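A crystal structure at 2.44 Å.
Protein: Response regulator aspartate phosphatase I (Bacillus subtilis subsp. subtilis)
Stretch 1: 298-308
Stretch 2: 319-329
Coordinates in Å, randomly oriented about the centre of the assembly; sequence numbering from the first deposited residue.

Stretch 1 298-308: DKEYSAKFKIL
Stretch 2, residues 319-329: QLIKNAFSYLA

Two helices of one chain pack nearly antiparallel. Helix 299-308 and helix 319-329 have axes 7.9 Å apart at closest approach, with a signed crossing angle of -156°. Phi and psi are helical throughout both. Asp298 is the N-cap of the first helix; its OD1 accepts a weak bond from Tyr301 N at 3.4 Å. In the register, Ile307 CA is 4.4 Å from Ile321 CA. Ala303 CA is 4.7 Å from Ala324 CA. Lys306 CA is 5.9 Å from Leu320 CA. Glu300 CA is 7.0 Å from Leu328 CA. No hydrogen bond crosses the interface; the contact is van der Waals, mostly between apolar side chains, with some carbons resting on carbonyl oxygens.

Leu320 (m, t) points toward the first helix. Its CB lies 3.7 Å from Lys306 O. Ile321 (m, t) sets CG2 4.3 Å from Ile307 CG2. Ala324 CB points toward the first helix. It is 3.2 Å from Ala303 O, 4.2 Å from Ala303 CB and 3.6 Å from Ile307 CG1. Phe325 (chi1 -81°, chi2 -68°) receives Ile307 CD1 over one ring face, 4.1 Å from the ring centroid, a CH-pi contact. Ile307 (m, t) is a knob among Ile321, Ala324, Phe325 and Leu328.

Tyr327 (chi1 174°, chi2 83°) points toward the first helix. Its CD2 is 3.8 Å from Ala303 CB, and its OH is 3.0 Å from Lys299 CB, a close contact rather than a hydrogen bond. Leu328 (m, t) is the reciprocal knob, among Glu300, Ala303, Lys304 and Ile307. Its CD1 is 4.2 Å from Ile307 CD1 and 4.3 Å from Lys304 CG.

Two lysines of the first helix bond within it. Lys304 (m, t, t, t) forms a salt bridge from NZ to Glu300 OE1, very short at 2.4 Å; NZ is also bonded elsewhere in the structure. Lys306 (m, m, t, m) turns its end away, and NZ donates to Ser302 O at 2.8 Å.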

# COMPACT_ATOMS: atom_id res chain seq x y z
N ASP A 298 -17.15 -1.89 -1.26
CA ASP A 298 -15.77 -1.84 -1.69
C ASP A 298 -15.67 -2.55 -3.04
O ASP A 298 -15.26 -3.71 -3.10
CB ASP A 298 -14.87 -2.49 -0.65
CG ASP A 298 -13.45 -1.97 -0.70
OD1 ASP A 298 -12.94 -1.75 -1.83
OD2 ASP A 298 -12.86 -1.77 0.38
N LYS A 299 -16.03 -1.85 -4.10
CA LYS A 299 -16.07 -2.43 -5.44
C LYS A 299 -14.70 -2.90 -5.90
O LYS A 299 -14.58 -3.87 -6.66
CB LYS A 299 -16.67 -1.43 -6.42
CG LYS A 299 -17.39 -0.28 -5.73
CD LYS A 299 -16.88 1.08 -6.18
CE LYS A 299 -17.73 1.66 -7.31
NZ LYS A 299 -17.19 2.96 -7.81
N GLU A 300 -13.65 -2.25 -5.41
CA GLU A 300 -12.29 -2.64 -5.77
C GLU A 300 -11.90 -4.02 -5.23
O GLU A 300 -11.35 -4.85 -5.97
CB GLU A 300 -11.26 -1.59 -5.32
CG GLU A 300 -9.82 -2.08 -5.31
CD GLU A 300 -8.92 -1.26 -4.40
OE1 GLU A 300 -7.72 -1.60 -4.26
OE2 GLU A 300 -9.42 -0.26 -3.83
N TYR A 301 -12.17 -4.28 -3.96
CA TYR A 301 -11.78 -5.57 -3.41
C TYR A 301 -12.76 -6.67 -3.82
O TYR A 301 -12.40 -7.85 -3.93
CB TYR A 301 -11.54 -5.50 -1.90
CG TYR A 301 -10.13 -5.04 -1.63
CD1 TYR A 301 -9.07 -5.95 -1.65
CD2 TYR A 301 -9.84 -3.70 -1.43
CE1 TYR A 301 -7.77 -5.53 -1.45
CE2 TYR A 301 -8.55 -3.27 -1.24
CZ TYR A 301 -7.52 -4.19 -1.24
OH TYR A 301 -6.24 -3.74 -1.03
N SER A 302 -13.99 -6.25 -4.11
CA SER A 302 -14.98 -7.15 -4.68
C SER A 302 -14.47 -7.72 -6.00
O SER A 302 -14.54 -8.92 -6.23
CB SER A 302 -16.31 -6.41 -4.86
OG SER A 302 -17.26 -7.22 -5.52
N ALA A 303 -13.93 -6.86 -6.86
CA ALA A 303 -13.30 -7.32 -8.10
C ALA A 303 -12.05 -8.15 -7.81
O ALA A 303 -11.78 -9.16 -8.47
CB ALA A 303 -12.98 -6.13 -9.00
N LYS A 304 -11.28 -7.74 -6.81
CA LYS A 304 -10.08 -8.49 -6.48
C LYS A 304 -10.38 -9.89 -5.93
O LYS A 304 -9.72 -10.86 -6.31
CB LYS A 304 -9.16 -7.68 -5.56
CG LYS A 304 -8.48 -6.51 -6.28
CD LYS A 304 -7.80 -5.54 -5.32
CE LYS A 304 -6.96 -4.53 -6.11
NZ LYS A 304 -6.52 -3.37 -5.30
N PHE A 305 -11.37 -10.00 -5.03
CA PHE A 305 -11.81 -11.33 -4.58
C PHE A 305 -12.29 -12.21 -5.75
O PHE A 305 -12.02 -13.41 -5.77
CB PHE A 305 -12.87 -11.24 -3.48
CG PHE A 305 -12.29 -10.99 -2.12
CD1 PHE A 305 -11.57 -11.98 -1.46
CD2 PHE A 305 -12.42 -9.75 -1.50
CE1 PHE A 305 -11.00 -11.75 -0.20
CE2 PHE A 305 -11.87 -9.51 -0.25
CZ PHE A 305 -11.17 -10.51 0.40
N LYS A 306 -12.93 -11.59 -6.74
CA LYS A 306 -13.33 -12.32 -7.95
C LYS A 306 -12.16 -12.94 -8.72
O LYS A 306 -12.32 -13.98 -9.37
CB LYS A 306 -14.21 -11.46 -8.87
CG LYS A 306 -15.53 -11.00 -8.24
CD LYS A 306 -16.21 -12.11 -7.43
CE LYS A 306 -17.13 -11.56 -6.32
NZ LYS A 306 -16.40 -10.72 -5.29
N ILE A 307 -10.99 -12.30 -8.65
CA ILE A 307 -9.80 -12.87 -9.28
C ILE A 307 -9.35 -14.12 -8.53
O ILE A 307 -9.07 -15.16 -9.14
CB ILE A 307 -8.62 -11.86 -9.32
CG1 ILE A 307 -8.95 -10.68 -10.24
CG2 ILE A 307 -7.32 -12.57 -9.79
CD1 ILE A 307 -7.92 -9.53 -10.13
N LEU A 308 -9.30 -14.04 -7.20
CA LEU A 308 -8.98 -15.20 -6.38
C LEU A 308 -10.00 -16.32 -6.62
O LEU A 308 -9.63 -17.49 -6.76
CB LEU A 308 -8.97 -14.81 -4.90
CG LEU A 308 -7.89 -13.82 -4.43
CD1 LEU A 308 -7.85 -13.81 -2.92
CD2 LEU A 308 -6.49 -14.12 -5.03
N GLN A 319 -13.42 -16.56 -16.68
CA GLN A 319 -14.08 -15.32 -17.07
C GLN A 319 -14.20 -14.36 -15.88
O GLN A 319 -14.20 -13.14 -16.07
CB GLN A 319 -15.43 -15.57 -17.75
CG GLN A 319 -16.55 -16.01 -16.83
CD GLN A 319 -16.49 -17.49 -16.48
OE1 GLN A 319 -15.48 -18.16 -16.71
NE2 GLN A 319 -17.59 -18.00 -15.93
N LEU A 320 -14.27 -14.91 -14.67
CA LEU A 320 -14.31 -14.09 -13.46
C LEU A 320 -13.03 -13.25 -13.33
O LEU A 320 -13.08 -12.09 -12.92
CB LEU A 320 -14.47 -14.97 -12.21
CG LEU A 320 -15.72 -15.83 -12.01
CD1 LEU A 320 -15.47 -16.84 -10.88
CD2 LEU A 320 -16.95 -14.97 -11.71
N ILE A 321 -11.89 -13.85 -13.65
CA ILE A 321 -10.61 -13.14 -13.64
C ILE A 321 -10.65 -11.99 -14.65
O ILE A 321 -10.34 -10.84 -14.32
CB ILE A 321 -9.44 -14.11 -13.96
CG1 ILE A 321 -9.45 -15.29 -12.98
CG2 ILE A 321 -8.09 -13.37 -13.93
CD1 ILE A 321 -8.49 -16.41 -13.36
N LYS A 322 -11.06 -12.32 -15.88
CA LYS A 322 -11.26 -11.36 -16.96
C LYS A 322 -12.17 -10.19 -16.57
O LYS A 322 -11.75 -9.02 -16.60
CB LYS A 322 -11.85 -12.07 -18.17
CG LYS A 322 -12.05 -11.19 -19.39
CD LYS A 322 -13.05 -11.82 -20.38
CE LYS A 322 -12.93 -11.16 -21.76
NZ LYS A 322 -13.79 -11.80 -22.78
N ASN A 323 -13.41 -10.50 -16.20
CA ASN A 323 -14.36 -9.45 -15.84
C ASN A 323 -13.87 -8.57 -14.69
O ASN A 323 -14.09 -7.37 -14.67
CB ASN A 323 -15.72 -10.04 -15.52
CG ASN A 323 -16.30 -10.83 -16.69
OD1 ASN A 323 -17.09 -11.75 -16.50
ND2 ASN A 323 -15.89 -10.48 -17.91
N ALA A 324 -13.16 -9.18 -13.75
CA ALA A 324 -12.61 -8.41 -12.65
C ALA A 324 -11.56 -7.41 -13.14
O ALA A 324 -11.53 -6.26 -12.67
CB ALA A 324 -12.04 -9.34 -11.62
N PHE A 325 -10.70 -7.84 -14.09
CA PHE A 325 -9.71 -6.95 -14.71
C PHE A 325 -10.35 -5.86 -15.54
O PHE A 325 -9.86 -4.74 -15.60
CB PHE A 325 -8.67 -7.73 -15.55
CG PHE A 325 -7.56 -8.34 -14.72
CD1 PHE A 325 -6.64 -7.53 -14.08
CD2 PHE A 325 -7.46 -9.71 -14.56
CE1 PHE A 325 -5.63 -8.08 -13.30
CE2 PHE A 325 -6.46 -10.26 -13.79
CZ PHE A 325 -5.54 -9.45 -13.15
N SER A 326 -11.46 -6.20 -16.19
CA SER A 326 -12.25 -5.19 -16.88
C SER A 326 -12.69 -4.13 -15.88
O SER A 326 -12.59 -2.94 -16.15
CB SER A 326 -13.48 -5.81 -17.54
OG SER A 326 -13.14 -6.59 -18.67
N TYR A 327 -13.19 -4.56 -14.72
CA TYR A 327 -13.69 -3.58 -13.76
C TYR A 327 -12.56 -2.67 -13.31
O TYR A 327 -12.70 -1.44 -13.31
CB TYR A 327 -14.39 -4.20 -12.54
CG TYR A 327 -14.73 -3.11 -11.54
CD1 TYR A 327 -15.90 -2.35 -11.69
CD2 TYR A 327 -13.86 -2.79 -10.50
CE1 TYR A 327 -16.20 -1.33 -10.81
CE2 TYR A 327 -14.16 -1.77 -9.61
CZ TYR A 327 -15.33 -1.04 -9.76
OH TYR A 327 -15.60 -0.02 -8.88
N LEU A 328 -11.45 -3.28 -12.91
CA LEU A 328 -10.29 -2.54 -12.43
C LEU A 328 -9.76 -1.57 -13.48
O LEU A 328 -9.54 -0.39 -13.19
CB LEU A 328 -9.19 -3.50 -11.99
CG LEU A 328 -9.51 -4.27 -10.71
CD1 LEU A 328 -8.45 -5.33 -10.41
CD2 LEU A 328 -9.68 -3.31 -9.54
N ALA A 329 -9.57 -2.06 -14.70
CA ALA A 329 -9.11 -1.23 -15.81
C ALA A 329 -10.06 -0.07 -16.08
O ALA A 329 -9.62 1.04 -16.37
CB ALA A 329 -8.91 -2.08 -17.07